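Local coordinates for protein P450 epoxidase (Sorangium cellulosum, PDB 1Q5D) that belongs to the cytochrome P450 family and binds a haem group, with the ligand EPB held in a pocket of the same chain, at residues A[48-62]-A[325-339]. Sequence-based numbering, arbitrary orientation.
Sequences RSWVLTRYHDVSAVF and MVFLLIPSALRDGTV
Both carboxylate oxygens of Asp336 are gripped. OD2 takes the backbone N-H of Tyr55 at 2.9 Å through its anti lone pair, and a water that also accepts from His56 N donates to the same oxygen. OD1 receives Thr338 N and Thr338 OG1 from one face of the carboxylate, the former closing an Asx turn, which should hold the carboxylate against rotation beside the first turn of helix 55-62. Close by, CG of Tyr55 lies anti to the backbone N (chi1 -175°), which turns one face of the ring to Val339, whose CG1 sits over the ring centre, 4.1 Å from the centroid, while Ala333 O lies in plane at the edge. The Tyr55 hydroxyl goes on to Ala354 O. Two residues before Tyr55, Thr53 O accepts from Ser332 OG at 2.8 Å, in the carbonyl plane on a lone pair, and that hydroxyl also meets Arg36 of helix 29-38.

Strands 49-52 and 325-329 run parallel inside the mixed sheet, joined by four backbone bonds, among them Leu52 N to Phe327 O at 2.8 Å. On one side Val51, Phe327 and Ser49 line up; Ser49 OG meets the Phe327 ring edge in plane, 3.3 Å from CD1, and that ring touches the bound EPB. On the other, Leu328 CD2 rests over a face of Phe62, 3.9 Å from its centroid. Val58 wedges between Leu328, Ile330 and Ala333. Polar bonds thus secure the helix start and the strand pair, while apolar packing joins the sheet to helix 55-62, a framework from which Phe62 reaches the haem and Phe327 the EPB.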
ATOM      1  N   ARG A  48      -5.077 -17.972 -11.388  1.00 34.36           N
ATOM      2  CA  ARG A  48      -5.898 -19.001 -10.748  1.00 35.36           C
ATOM      3  C   ARG A  48      -6.978 -18.388  -9.864  1.00 34.62           C
ATOM      4  O   ARG A  48      -7.176 -18.814  -8.725  1.00 34.52           O
ATOM      5  CB  ARG A  48      -5.057 -19.960  -9.893  1.00 37.68           C
ATOM      6  CG  ARG A  48      -3.960 -20.734 -10.625  1.00 40.43           C
ATOM      7  CD  ARG A  48      -2.676 -20.857  -9.812  1.00 41.71           C
ATOM      8  NE  ARG A  48      -2.855 -21.689  -8.630  1.00 42.60           N
ATOM      9  CZ  ARG A  48      -2.161 -21.572  -7.504  1.00 43.12           C
ATOM     10  NH1 ARG A  48      -1.231 -20.642  -7.361  1.00 44.19           N
ATOM     11  NH2 ARG A  48      -2.405 -22.394  -6.504  1.00 44.17           N
ATOM     12  N   SER A  49      -7.675 -17.382 -10.365  1.00 33.93           N
ATOM     13  CA  SER A  49      -8.723 -16.776  -9.554  1.00 34.23           C
ATOM     14  C   SER A  49      -9.691 -15.991 -10.416  1.00 32.66           C
ATOM     15  O   SER A  49      -9.374 -15.627 -11.540  1.00 31.57           O
ATOM     16  CB  SER A  49      -8.111 -15.853  -8.498  1.00 35.97           C
ATOM     17  OG  SER A  49      -7.610 -14.687  -9.105  1.00 38.85           O
ATOM     18  N   TRP A  50     -10.880 -15.747  -9.881  1.00 32.43           N
ATOM     19  CA  TRP A  50     -11.842 -14.871 -10.531  1.00 31.93           C
ATOM     20  C   TRP A  50     -11.422 -13.413 -10.367  1.00 31.21           C
ATOM     21  O   TRP A  50     -10.739 -13.081  -9.400  1.00 28.84           O
ATOM     22  CB  TRP A  50     -13.206 -15.084  -9.896  1.00 33.20           C
ATOM     23  CG  TRP A  50     -13.750 -16.454 -10.136  1.00 34.00           C
ATOM     24  CD1 TRP A  50     -13.731 -17.520  -9.270  1.00 34.04           C
ATOM     25  CD2 TRP A  50     -14.398 -16.911 -11.324  1.00 34.12           C
ATOM     26  NE1 TRP A  50     -14.340 -18.606  -9.851  1.00 34.36           N
ATOM     27  CE2 TRP A  50     -14.751 -18.260 -11.116  1.00 34.64           C
ATOM     28  CE3 TRP A  50     -14.736 -16.308 -12.545  1.00 34.71           C
ATOM     29  CZ2 TRP A  50     -15.427 -19.016 -12.079  1.00 34.85           C
ATOM     30  CZ3 TRP A  50     -15.391 -17.074 -13.512  1.00 35.30           C
ATOM     31  CH2 TRP A  50     -15.733 -18.407 -13.263  1.00 35.15           C
ATOM     32  N   VAL A  51     -11.861 -12.552 -11.290  1.00 29.93           N
ATOM     33  CA  VAL A  51     -11.505 -11.127 -11.290  1.00 31.31           C
ATOM     34  C   VAL A  51     -12.776 -10.297 -11.451  1.00 32.64           C
ATOM     35  O   VAL A  51     -13.520 -10.467 -12.432  1.00 33.01           O
ATOM     36  CB  VAL A  51     -10.538 -10.783 -12.437  1.00 30.41           C
ATOM     37  CG1 VAL A  51     -10.276  -9.280 -12.516  1.00 30.05           C
ATOM     38  CG2 VAL A  51      -9.206 -11.530 -12.271  1.00 30.87           C
ATOM     39  N   LEU A  52     -13.034  -9.407 -10.496  1.00 32.93           N
ATOM     40  CA  LEU A  52     -14.190  -8.511 -10.582  1.00 33.19           C
ATOM     41  C   LEU A  52     -13.769  -7.134 -11.080  1.00 33.76           C
ATOM     42  O   LEU A  52     -12.848  -6.510 -10.521  1.00 34.15           O
ATOM     43  CB  LEU A  52     -14.895  -8.417  -9.227  1.00 33.87           C
ATOM     44  CG  LEU A  52     -15.608  -9.697  -8.790  1.00 34.37           C
ATOM     45  CD1 LEU A  52     -15.892  -9.684  -7.300  1.00 34.51           C
ATOM     46  CD2 LEU A  52     -16.901  -9.870  -9.586  1.00 35.28           C
ATOM     47  N   THR A  53     -14.461  -6.650 -12.114  1.00 32.03           N
ATOM     48  CA  THR A  53     -14.061  -5.444 -12.826  1.00 31.28           C
ATOM     49  C   THR A  53     -14.847  -4.166 -12.519  1.00 31.20           C
ATOM     50  O   THR A  53     -14.417  -3.098 -12.915  1.00 30.92           O
ATOM     51  CB  THR A  53     -14.163  -5.666 -14.336  1.00 32.13           C
ATOM     52  OG1 THR A  53     -15.504  -6.082 -14.657  1.00 32.64           O
ATOM     53  CG2 THR A  53     -13.279  -6.837 -14.786  1.00 32.28           C
ATOM     54  N   ARG A  54     -16.004  -4.269 -11.873  1.00 31.95           N
ATOM     55  CA  ARG A  54     -16.866  -3.094 -11.739  1.00 33.18           C
ATOM     56  C   ARG A  54     -17.018  -2.594 -10.296  1.00 32.95           C
ATOM     57  O   ARG A  54     -17.038  -3.376  -9.353  1.00 32.18           O
ATOM     58  CB  ARG A  54     -18.235  -3.368 -12.373  1.00 34.20           C
ATOM     59  CG  ARG A  54     -18.144  -3.590 -13.885  1.00 34.66           C
ATOM     60  CD  ARG A  54     -19.399  -4.207 -14.525  1.00 35.99           C
ATOM     61  NE  ARG A  54     -19.153  -4.535 -15.928  1.00 36.16           N
ATOM     62  CZ  ARG A  54     -20.039  -5.116 -16.729  1.00 36.39           C
ATOM     63  NH1 ARG A  54     -21.242  -5.449 -16.262  1.00 35.42           N
ATOM     64  NH2 ARG A  54     -19.715  -5.372 -17.992  1.00 34.96           N
ATOM     65  N   TYR A  55     -17.105  -1.279 -10.137  1.00 32.33           N
ATOM     66  CA  TYR A  55     -17.173  -0.694  -8.795  1.00 33.04           C
ATOM     67  C   TYR A  55     -18.155  -1.387  -7.849  1.00 33.97           C
ATOM     68  O   TYR A  55     -17.781  -1.821  -6.759  1.00 34.10           O
ATOM     69  CB  TYR A  55     -17.486   0.804  -8.856  1.00 31.12           C
ATOM     70  CG  TYR A  55     -17.429   1.445  -7.491  1.00 31.44           C
ATOM     71  CD1 TYR A  55     -16.280   2.114  -7.068  1.00 30.62           C
ATOM     72  CD2 TYR A  55     -18.519   1.371  -6.610  1.00 30.68           C
ATOM     73  CE1 TYR A  55     -16.218   2.708  -5.812  1.00 30.34           C
ATOM     74  CE2 TYR A  55     -18.463   1.962  -5.344  1.00 30.18           C
ATOM     75  CZ  TYR A  55     -17.314   2.633  -4.957  1.00 30.38           C
ATOM     76  OH  TYR A  55     -17.236   3.217  -3.704  1.00 30.73           O
ATOM     77  N   HIS A  56     -19.415  -1.510  -8.253  1.00 37.33           N
ATOM     78  CA  HIS A  56     -20.431  -1.987  -7.308  1.00 38.85           C
ATOM     79  C   HIS A  56     -20.210  -3.416  -6.850  1.00 39.40           C
ATOM     80  O   HIS A  56     -20.479  -3.751  -5.694  1.00 38.27           O
ATOM     81  CB  HIS A  56     -21.845  -1.775  -7.845  1.00 42.09           C
ATOM     82  CG  HIS A  56     -22.317  -0.360  -7.704  1.00 44.14           C
ATOM     83  ND1 HIS A  56     -22.416   0.504  -8.775  1.00 44.76           N
ATOM     84  CD2 HIS A  56     -22.670   0.354  -6.609  1.00 44.45           C
ATOM     85  CE1 HIS A  56     -22.831   1.684  -8.348  1.00 45.17           C
ATOM     86  NE2 HIS A  56     -22.991   1.621  -7.038  1.00 45.16           N
ATOM     87  N   ASP A  57     -19.708  -4.256  -7.751  1.00 39.00           N
ATOM     88  CA  ASP A  57     -19.402  -5.633  -7.391  1.00 39.13           C
ATOM     89  C   ASP A  57     -18.165  -5.683  -6.489  1.00 37.80           C
ATOM     90  O   ASP A  57     -18.137  -6.400  -5.491  1.00 37.69           O
ATOM     91  CB  ASP A  57     -19.194  -6.483  -8.648  1.00 40.48           C
ATOM     92  CG  ASP A  57     -20.353  -6.367  -9.621  1.00 42.24           C
ATOM     93  OD1 ASP A  57     -21.495  -6.617  -9.189  1.00 43.34           O
ATOM     94  OD2 ASP A  57     -20.229  -6.010 -10.812  1.00 42.06           O
ATOM     95  N   VAL A  58     -17.140  -4.923  -6.854  1.00 36.66           N
ATOM     96  CA  VAL A  58     -15.938  -4.810  -6.025  1.00 35.83           C
ATOM     97  C   VAL A  58     -16.270  -4.287  -4.616  1.00 36.82           C
ATOM     98  O   VAL A  58     -15.892  -4.885  -3.599  1.00 36.62           O
ATOM     99  CB  VAL A  58     -14.912  -3.889  -6.700  1.00 34.62           C
ATOM    100  CG1 VAL A  58     -13.828  -3.494  -5.730  1.00 34.12           C
ATOM    101  CG2 VAL A  58     -14.307  -4.579  -7.922  1.00 34.35           C
ATOM    102  N   SER A  59     -16.985  -3.176  -4.563  1.00 37.64           N
ATOM    103  CA  SER A  59     -17.353  -2.591  -3.287  1.00 40.07           C
ATOM    104  C   SER A  59     -18.190  -3.554  -2.455  1.00 40.32           C
ATOM    105  O   SER A  59     -17.988  -3.675  -1.252  1.00 41.12           O
ATOM    106  CB  SER A  59     -18.099  -1.275  -3.496  1.00 40.52           C
ATOM    107  OG  SER A  59     -18.671  -0.850  -2.277  1.00 42.15           O
ATOM    108  N   ALA A  60     -19.117  -4.255  -3.097  1.00 41.24           N
ATOM    109  CA  ALA A  60     -19.994  -5.186  -2.383  1.00 41.68           C
ATOM    110  C   ALA A  60     -19.211  -6.298  -1.702  1.00 41.80           C
ATOM    111  O   ALA A  60     -19.459  -6.625  -0.543  1.00 41.14           O
ATOM    112  CB  ALA A  60     -21.039  -5.765  -3.326  1.00 43.12           C
ATOM    113  N   VAL A  61     -18.242  -6.863  -2.421  1.00 42.53           N
ATOM    114  CA  VAL A  61     -17.434  -7.960  -1.896  1.00 42.41           C
ATOM    115  C   VAL A  61     -16.654  -7.567  -0.632  1.00 43.66           C
ATOM    116  O   VAL A  61     -16.494  -8.374   0.281  1.00 44.44           O
ATOM    117  CB  VAL A  61     -16.479  -8.520  -2.973  1.00 41.89           C
ATOM    118  CG1 VAL A  61     -15.411  -9.403  -2.353  1.00 41.42           C
ATOM    119  CG2 VAL A  61     -17.273  -9.299  -4.011  1.00 41.55           C
ATOM    120  N   PHE A  62     -16.165  -6.336  -0.581  1.00 44.27           N
ATOM    121  CA  PHE A  62     -15.470  -5.859   0.614  1.00 46.05           C
ATOM    122  C   PHE A  62     -16.317  -6.139   1.858  1.00 48.00           C
ATOM    123  O   PHE A  62     -15.794  -6.498   2.915  1.00 48.60           O
ATOM    124  CB  PHE A  62     -15.179  -4.354   0.508  1.00 44.33           C
ATOM    125  CG  PHE A  62     -13.852  -4.020  -0.133  1.00 42.50           C
ATOM    126  CD1 PHE A  62     -12.657  -4.276   0.523  1.00 42.71           C
ATOM    127  CD2 PHE A  62     -13.805  -3.422  -1.383  1.00 41.73           C
ATOM    128  CE1 PHE A  62     -11.443  -3.950  -0.062  1.00 40.99           C
ATOM    129  CE2 PHE A  62     -12.601  -3.105  -1.979  1.00 41.19           C
ATOM    130  CZ  PHE A  62     -11.418  -3.363  -1.317  1.00 41.25           C
ATOM    131  N   MET A 325     -10.163 -18.269  -5.142  1.00 35.19           N
ATOM    132  CA  MET A 325      -9.702 -16.904  -4.948  1.00 34.10           C
ATOM    133  C   MET A 325     -10.445 -15.922  -5.855  1.00 32.91           C
ATOM    134  O   MET A 325     -10.820 -16.235  -6.997  1.00 32.72           O
ATOM    135  CB  MET A 325      -8.174 -16.815  -5.169  1.00 34.37           C
ATOM    136  CG  MET A 325      -7.578 -15.437  -4.864  1.00 35.21           C
ATOM    137  SD  MET A 325      -5.784 -15.483  -4.573  1.00 35.40           S
ATOM    138  CE  MET A 325      -5.238 -15.694  -6.192  1.00 34.66           C
ATOM    139  N   VAL A 326     -10.672 -14.724  -5.337  1.00 31.26           N
ATOM    140  CA  VAL A 326     -11.261 -13.672  -6.139  1.00 30.95           C
ATOM    141  C   VAL A 326     -10.439 -12.394  -6.020  1.00 30.20           C
ATOM    142  O   VAL A 326     -10.173 -11.932  -4.907  1.00 29.29           O
ATOM    143  CB  VAL A 326     -12.711 -13.375  -5.675  1.00 31.81           C
ATOM    144  CG1 VAL A 326     -13.373 -12.422  -6.630  1.00 31.06           C
ATOM    145  CG2 VAL A 326     -13.522 -14.687  -5.539  1.00 33.01           C
ATOM    146  N   PHE A 327     -10.036 -11.847  -7.164  1.00 28.62           N
ATOM    147  CA  PHE A 327      -9.343 -10.572  -7.242  1.00 30.08           C
ATOM    148  C   PHE A 327     -10.315  -9.424  -7.492  1.00 29.63           C
ATOM    149  O   PHE A 327     -11.144  -9.480  -8.399  1.00 31.06           O
ATOM    150  CB  PHE A 327      -8.317 -10.593  -8.372  1.00 30.25           C
ATOM    151  CG  PHE A 327      -6.891 -10.715  -7.907  1.00 31.04           C
ATOM    152  CD1 PHE A 327      -6.190 -11.908  -8.089  1.00 32.10           C
ATOM    153  CD2 PHE A 327      -6.231  -9.633  -7.328  1.00 32.15           C
ATOM    154  CE1 PHE A 327      -4.851 -12.018  -7.680  1.00 32.12           C
ATOM    155  CE2 PHE A 327      -4.899  -9.738  -6.920  1.00 32.32           C
ATOM    156  CZ  PHE A 327      -4.210 -10.936  -7.101  1.00 31.66           C
ATOM    157  N   LEU A 328     -10.204  -8.391  -6.672  1.00 29.76           N
ATOM    158  CA  LEU A 328     -10.968  -7.165  -6.834  1.00 29.48           C
ATOM    159  C   LEU A 328     -10.105  -6.254  -7.669  1.00 27.83           C
ATOM    160  O   LEU A 328      -9.059  -5.829  -7.197  1.00 27.35           O
ATOM    161  CB  LEU A 328     -11.199  -6.536  -5.453  1.00 30.17           C
ATOM    162  CG  LEU A 328     -12.330  -7.133  -4.618  1.00 32.28           C
ATOM    163  CD1 LEU A 328     -12.410  -8.647  -4.692  1.00 33.75           C
ATOM    164  CD2 LEU A 328     -12.289  -6.675  -3.163  1.00 32.08           C
ATOM    165  N   LEU A 329     -10.503  -5.987  -8.916  1.00 27.98           N
ATOM    166  CA  LEU A 329      -9.679  -5.192  -9.839  1.00 27.87           C
ATOM    167  C   LEU A 329      -9.784  -3.695  -9.554  1.00 28.29           C
ATOM    168  O   LEU A 329     -10.495  -2.972 -10.249  1.00 26.33           O
ATOM    169  CB  LEU A 329     -10.021  -5.498 -11.311  1.00 28.27           C
ATOM    170  CG  LEU A 329      -9.076  -4.999 -12.406  1.00 28.66           C
ATOM    171  CD1 LEU A 329      -7.603  -5.453 -12.192  1.00 29.27           C
ATOM    172  CD2 LEU A 329      -9.565  -5.415 -13.821  1.00 29.65           C
ATOM    173  N   ILE A 330      -9.026  -3.233  -8.556  1.00 28.19           N
ATOM    174  CA  ILE A 330      -9.160  -1.870  -8.041  1.00 27.91           C
ATOM    175  C   ILE A 330      -8.990  -0.737  -9.040  1.00 27.63           C
ATOM    176  O   ILE A 330      -9.812   0.167  -9.058  1.00 25.88           O
ATOM    177  CB  ILE A 330      -8.239  -1.635  -6.807  1.00 27.75           C
ATOM    178  CG1 ILE A 330      -8.537  -2.637  -5.685  1.00 29.41           C
ATOM    179  CG2 ILE A 330      -8.329  -0.197  -6.330  1.00 27.97           C
ATOM    180  CD1 ILE A 330      -9.952  -2.668  -5.205  1.00 30.35           C
ATOM    181  N   PRO A 331      -7.930  -0.738  -9.849  1.00 28.30           N
ATOM    182  CA  PRO A 331      -7.730   0.347 -10.812  1.00 28.59           C
ATOM    183  C   PRO A 331      -8.863   0.413 -11.828  1.00 29.24           C
ATOM    184  O   PRO A 331      -9.102   1.473 -12.383  1.00 29.23           O
ATOM    185  CB  PRO A 331      -6.418  -0.028 -11.517  1.00 28.84           C
ATOM    186  CG  PRO A 331      -5.787  -0.996 -10.626  1.00 30.42           C
ATOM    187  CD  PRO A 331      -6.852  -1.741  -9.907  1.00 29.21           C
ATOM    188  N   SER A 332      -9.543  -0.706 -12.040  1.00 29.58           N
ATOM    189  CA  SER A 332     -10.677  -0.757 -12.955  1.00 29.93           C
ATOM    190  C   SER A 332     -11.944  -0.199 -12.307  1.00 29.12           C
ATOM    191  O   SER A 332     -12.608   0.679 -12.860  1.00 29.59           O
ATOM    192  CB  SER A 332     -10.947  -2.193 -13.395  1.00 29.15           C
ATOM    193  OG  SER A 332     -12.097  -2.229 -14.251  1.00 29.51           O
ATOM    194  N   ALA A 333     -12.272  -0.726 -11.142  1.00 29.63           N
ATOM    195  CA  ALA A 333     -13.437  -0.263 -10.401  1.00 30.48           C
ATOM    196  C   ALA A 333     -13.365   1.258 -10.215  1.00 30.99           C
ATOM    197  O   ALA A 333     -14.391   1.939 -10.210  1.00 31.42           O
ATOM    198  CB  ALA A 333     -13.507  -0.987  -9.039  1.00 30.33           C
ATOM    199  N   LEU A 334     -12.153   1.797 -10.095  1.00 30.13           N
ATOM    200  CA  LEU A 334     -11.997   3.214  -9.803  1.00 31.33           C
ATOM    201  C   LEU A 334     -12.077   4.049 -11.062  1.00 30.99           C
ATOM    202  O   LEU A 334     -12.043   5.276 -10.988  1.00 31.38           O
ATOM    203  CB  LEU A 334     -10.704   3.490  -9.013  1.00 30.25           C
ATOM    204  CG  LEU A 334     -10.690   2.827  -7.629  1.00 30.37           C
ATOM    205  CD1 LEU A 334      -9.541   3.303  -6.751  1.00 30.83           C
ATOM    206  CD2 LEU A 334     -12.027   3.012  -6.898  1.00 30.51           C
ATOM    207  N   ARG A 335     -12.209   3.389 -12.218  1.00 30.77           N
ATOM    208  CA  ARG A 335     -12.503   4.094 -13.461  1.00 30.86           C
ATOM    209  C   ARG A 335     -13.935   3.845 -13.941  1.00 32.14           C
ATOM    210  O   ARG A 335     -14.264   4.097 -15.088  1.00 31.77           O
ATOM    211  CB  ARG A 335     -11.510   3.720 -14.573  1.00 31.61           C
ATOM    212  CG  ARG A 335     -10.105   4.263 -14.375  1.00 32.11           C
ATOM    213  CD  ARG A 335      -9.992   5.763 -14.505  1.00 32.72           C
ATOM    214  NE  ARG A 335      -8.601   6.204 -14.531  1.00 33.25           N
ATOM    215  CZ  ARG A 335      -7.874   6.375 -15.622  1.00 33.36           C
ATOM    216  NH1 ARG A 335      -8.401   6.163 -16.820  1.00 34.14           N
ATOM    217  NH2 ARG A 335      -6.614   6.777 -15.520  1.00 32.65           N
ATOM    218  N   ASP A 336     -14.781   3.348 -13.050  1.00 33.33           N
ATOM    219  CA  ASP A 336     -16.141   2.998 -13.397  1.00 35.28           C
ATOM    220  C   ASP A 336     -16.986   4.265 -13.569  1.00 36.51           C
ATOM    221  O   ASP A 336     -17.194   5.009 -12.618  1.00 35.84           O
ATOM    222  CB  ASP A 336     -16.705   2.093 -12.304  1.00 36.13           C
ATOM    223  CG  ASP A 336     -17.967   1.386 -12.726  1.00 37.02           C
ATOM    224  OD1 ASP A 336     -18.753   1.966 -13.497  1.00 38.89           O
ATOM    225  OD2 ASP A 336     -18.261   0.257 -12.317  1.00 36.89           O
ATOM    226  N   GLY A 337     -17.458   4.507 -14.794  1.00 37.69           N
ATOM    227  CA  GLY A 337     -18.188   5.723 -15.125  1.00 38.06           C
ATOM    228  C   GLY A 337     -19.581   5.830 -14.538  1.00 39.26           C
ATOM    229  O   GLY A 337     -20.191   6.903 -14.547  1.00 40.19           O
ATOM    230  N   THR A 338     -20.106   4.735 -14.023  1.00 40.00           N
ATOM    231  CA  THR A 338     -21.386   4.818 -13.340  1.00 41.18           C
ATOM    232  C   THR A 338     -21.214   5.381 -11.934  1.00 41.41           C
ATOM    233  O   THR A 338     -22.193   5.653 -11.250  1.00 42.36           O
ATOM    234  CB  THR A 338     -22.110   3.462 -13.302  1.00 41.70           C
ATOM    235  OG1 THR A 338     -21.374   2.538 -12.491  1.00 42.12           O
ATOM    236  CG2 THR A 338     -22.123   2.820 -14.682  1.00 42.05           C
ATOM    237  N   VAL A 339     -19.966   5.576 -11.513  1.00 40.82           N
ATOM    238  CA  VAL A 339     -19.712   6.031 -10.149  1.00 39.68           C
ATOM    239  C   VAL A 339     -18.949   7.354 -10.105  1.00 39.53           C
ATOM    240  O   VAL A 339     -19.264   8.234  -9.308  1.00 40.30           O
ATOM    241  CB  VAL A 339     -18.995   4.946  -9.315  1.00 39.52           C
ATOM    242  CG1 VAL A 339     -18.540   5.506  -7.981  1.00 38.83           C
ATOM    243  CG2 VAL A 339     -19.917   3.749  -9.096  1.00 39.14           C
TER
HETATM  244  O   HOH W   1      -8.131 -19.997  -6.532  1.00 36.04           O
HETATM  245  O   HOH W   2     -20.261  -0.770 -10.885  1.00 38.61           O